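Local atomic coordinates of angiogenin-1 (Salmo salar, PDB entry 7BFK), a protein that probably cleaves RNA as a secreted endonuclease of the pancreatic ribonuclease family. Residues 30-35 / 92-97. Residues are numbered along the deposited sequence; the frame is centred on the assembly and turned at random.
Sequences ILNLNR and CTYKGS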
ATOM      1  N   ILE A  30       8.027   1.846 -10.850  1.00 43.95           N
ATOM      2  CA  ILE A  30       7.184   0.667 -11.214  1.00 47.15           C
ATOM      3  C   ILE A  30       5.701   1.061 -11.181  1.00 46.07           C
ATOM      4  O   ILE A  30       5.006   0.780 -12.155  1.00 40.60           O
ATOM      5  CB  ILE A  30       7.469  -0.530 -10.285  1.00 54.39           C
ATOM      6  CG1 ILE A  30       8.934  -0.980 -10.356  1.00 58.40           C
ATOM      7  CG2 ILE A  30       6.513  -1.670 -10.577  1.00 51.41           C
ATOM      8  CD1 ILE A  30       9.470  -1.139 -11.761  1.00 69.01           C
ATOM      9  N   LEU A  31       5.224   1.651 -10.078  1.00 41.34           N
ATOM     10  CA  LEU A  31       3.817   2.114  -9.945  1.00 40.81           C
ATOM     11  C   LEU A  31       3.523   3.234 -10.955  1.00 38.91           C
ATOM     12  O   LEU A  31       2.456   3.202 -11.573  1.00 46.11           O
ATOM     13  CB  LEU A  31       3.564   2.626  -8.521  1.00 40.07           C
ATOM     14  CG  LEU A  31       3.539   1.582  -7.409  1.00 44.53           C
ATOM     15  CD1 LEU A  31       3.287   2.258  -6.066  1.00 42.90           C
ATOM     16  CD2 LEU A  31       2.483   0.503  -7.669  1.00 46.63           C
ATOM     17  N   ASN A  32       4.418   4.209 -11.095  1.00 41.13           N
ATOM     18  CA  ASN A  32       4.170   5.418 -11.934  1.00 39.72           C
ATOM     19  C   ASN A  32       4.062   5.039 -13.418  1.00 47.29           C
ATOM     20  O   ASN A  32       3.204   5.639 -14.115  1.00 47.93           O
ATOM     21  CB  ASN A  32       5.216   6.496 -11.669  1.00 39.36           C
ATOM     22  CG  ASN A  32       5.051   7.113 -10.293  1.00 41.24           C
ATOM     23  OD1 ASN A  32       3.971   7.055  -9.724  1.00 37.35           O
ATOM     24  ND2 ASN A  32       6.100   7.713  -9.768  1.00 41.80           N
ATOM     25  N   LEU A  33       4.871   4.081 -13.878  1.00 53.48           N
ATOM     26  CA  LEU A  33       4.895   3.637 -15.305  1.00 58.06           C
ATOM     27  C   LEU A  33       3.541   3.052 -15.721  1.00 60.13           C
ATOM     28  O   LEU A  33       3.300   2.984 -16.931  1.00 65.28           O
ATOM     29  CB  LEU A  33       6.014   2.611 -15.500  1.00 61.60           C
ATOM     30  CG  LEU A  33       7.433   3.171 -15.436  1.00 63.63           C
ATOM     31  CD1 LEU A  33       8.453   2.057 -15.276  1.00 69.93           C
ATOM     32  CD2 LEU A  33       7.738   4.014 -16.668  1.00 64.01           C
ATOM     33  N   ASN A  34       2.695   2.630 -14.773  1.00 65.13           N
ATOM     34  CA  ASN A  34       1.370   2.027 -15.090  1.00 69.00           C
ATOM     35  C   ASN A  34       0.238   3.042 -14.910  1.00 69.00           C
ATOM     36  O   ASN A  34      -0.913   2.684 -15.231  1.00 77.00           O
ATOM     37  CB  ASN A  34       1.092   0.747 -14.295  1.00 76.99           C
ATOM     38  CG  ASN A  34       1.633  -0.495 -14.978  1.00 84.03           C
ATOM     39  OD1 ASN A  34       2.823  -0.582 -15.283  1.00 81.67           O
ATOM     40  ND2 ASN A  34       0.763  -1.461 -15.223  1.00 83.38           N
ATOM     41  N   ARG A  35       0.544   4.263 -14.466  1.00 73.74           N
ATOM     42  CA  ARG A  35      -0.470   5.326 -14.225  1.00 76.49           C
ATOM     43  C   ARG A  35      -0.679   6.151 -15.492  1.00 86.22           C
ATOM     44  O   ARG A  35       0.286   6.528 -16.155  1.00 90.32           O
ATOM     45  CB  ARG A  35      -0.028   6.246 -13.082  1.00 76.99           C
ATOM     46  CG  ARG A  35       0.509   5.505 -11.867  1.00 77.93           C
ATOM     47  CD  ARG A  35       0.712   6.371 -10.638  1.00 74.33           C
ATOM     48  NE  ARG A  35      -0.543   6.745 -10.002  1.00 75.20           N
ATOM     49  CZ  ARG A  35      -0.997   7.985  -9.876  1.00 70.52           C
ATOM     50  NH1 ARG A  35      -0.288   9.009 -10.321  1.00 62.99           N
ATOM     51  NH2 ARG A  35      -2.155   8.196  -9.281  1.00 69.64           N
ATOM     52  N   CYS A  92      10.107  12.442 -11.320  1.00 51.02           N
ATOM     53  CA  CYS A  92       9.546  12.203  -9.965  1.00 49.89           C
ATOM     54  C   CYS A  92      10.689  12.075  -8.959  1.00 46.58           C
ATOM     55  O   CYS A  92      11.644  11.339  -9.236  1.00 47.56           O
ATOM     56  CB  CYS A  92       8.733  10.913  -9.891  1.00 49.24           C
ATOM     57  SG  CYS A  92       7.374  10.791 -11.080  1.00 49.68           S
ATOM     58  N   THR A  93      10.591  12.766  -7.834  1.00 42.64           N
ATOM     59  CA  THR A  93      11.539  12.650  -6.699  1.00 42.84           C
ATOM     60  C   THR A  93      10.746  12.240  -5.447  1.00 41.64           C
ATOM     61  O   THR A  93       9.631  12.808  -5.225  1.00 39.04           O
ATOM     62  CB  THR A  93      12.330  13.947  -6.507  1.00 47.74           C
ATOM     63  OG1 THR A  93      13.221  13.762  -5.408  1.00 57.37           O
ATOM     64  CG2 THR A  93      11.447  15.140  -6.250  1.00 47.60           C
ATOM     65  N   TYR A  94      11.284  11.295  -4.671  1.00 40.09           N
ATOM     66  CA  TYR A  94      10.650  10.729  -3.457  1.00 40.79           C
ATOM     67  C   TYR A  94      11.614  10.739  -2.276  1.00 44.13           C
ATOM     68  O   TYR A  94      12.823  10.671  -2.446  1.00 46.84           O
ATOM     69  CB  TYR A  94      10.148   9.304  -3.717  1.00 39.54           C
ATOM     70  CG  TYR A  94       8.985   9.249  -4.675  1.00 35.76           C
ATOM     71  CD1 TYR A  94       7.691   9.479  -4.236  1.00 36.25           C
ATOM     72  CD2 TYR A  94       9.177   9.004  -6.018  1.00 36.09           C
ATOM     73  CE1 TYR A  94       6.620   9.477  -5.111  1.00 35.48           C
ATOM     74  CE2 TYR A  94       8.118   8.985  -6.902  1.00 36.72           C
ATOM     75  CZ  TYR A  94       6.831   9.211  -6.449  1.00 35.92           C
ATOM     76  OH  TYR A  94       5.780   9.200  -7.321  1.00 32.95           O
ATOM     77  N   LYS A  95      11.039  10.845  -1.094  1.00 40.61           N
ATOM     78  CA  LYS A  95      11.723  10.711   0.201  1.00 46.35           C
ATOM     79  C   LYS A  95      11.084   9.486   0.855  1.00 44.79           C
ATOM     80  O   LYS A  95       9.846   9.368   0.774  1.00 39.50           O
ATOM     81  CB  LYS A  95      11.575  12.023   0.983  1.00 54.59           C
ATOM     82  CG  LYS A  95      11.745  11.935   2.495  1.00 65.30           C
ATOM     83  CD  LYS A  95      11.311  13.213   3.201  1.00 80.22           C
ATOM     84  CE  LYS A  95       9.864  13.580   2.925  1.00 83.12           C
ATOM     85  NZ  LYS A  95       9.580  14.992   3.276  1.00 86.30           N
ATOM     86  N   GLY A  96      11.897   8.574   1.379  1.00 43.45           N
ATOM     87  CA  GLY A  96      11.435   7.351   2.042  1.00 46.49           C
ATOM     88  C   GLY A  96      11.452   7.521   3.541  1.00 52.00           C
ATOM     89  O   GLY A  96      12.356   8.204   4.057  1.00 44.67           O
ATOM     90  N   SER A  97      10.468   6.970   4.233  1.00 46.69           N
ATOM     91  CA  SER A  97      10.428   7.002   5.709  1.00 44.80           C
ATOM     92  C   SER A  97       9.886   5.671   6.211  1.00 44.16           C
ATOM     93  O   SER A  97       9.129   4.981   5.478  1.00 37.11           O
ATOM     94  CB  SER A  97       9.663   8.192   6.239  1.00 49.59           C
ATOM     95  OG  SER A  97       8.361   8.238   5.702  1.00 46.55           O
TER
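Asn32 and Cys92 mark the nearest approach of the two backbones, with their CA atoms 8.9 Å apart. The main chains therefore do not touch, and side chains make the whole contact. Asn32 belongs to helix 24-32 and also starts a type I turn that runs to Arg35. This turn is closed by a hydrogen bond of 3.0 Å from Arg35 N to Asn32 O. Across from it, Cys92 sits just before the long strand 93-108, and Tyr94 is near the start of that strand. The Asn32 and Tyr94 side chains approach from opposite directions. Asn32 ND2 gives a nearly straight hydrogen bond to Tyr94 OH, 2.9 Å long with an angle of 171° at the hydrogen. The hydroxyl lies almost in the amide plane. ND2 is placed at the edge of the ring, near its plane, and amide and ring are turned 28° from each other. In Asn32, CG stands anti to the carbonyl carbon and beside the backbone N (chi1 -70°), which brings ND2 to the tyrosine hydroxyl. ND2 also lies 3.6 Å from Cys92 SG, a packing contact. Outside the two segments, Lys41 N hydrogen-bonds to Asn32 OD1, while Tyr94 OH hydrogen-bonds to Lys41 O. Both ends of the buried amide are thus engaged, which fixes its flip. Replacing Asn32 with a leucine would probably leave Tyr94 OH without its amide donor and Lys41 N without its side-chain acceptor. Cys92 is in a disulfide with Cys40, next to Lys41, so a covalent link and a polar network hold the same loop. Cys40 and Lys41 open the CKxxNTF signature of pancreatic ribonucleases, whose lysine is catalytic in bovine RNase A. Here the network holds both N and O of Lys41 between helix 24-32 and strand 93-108 of the RNase A fold.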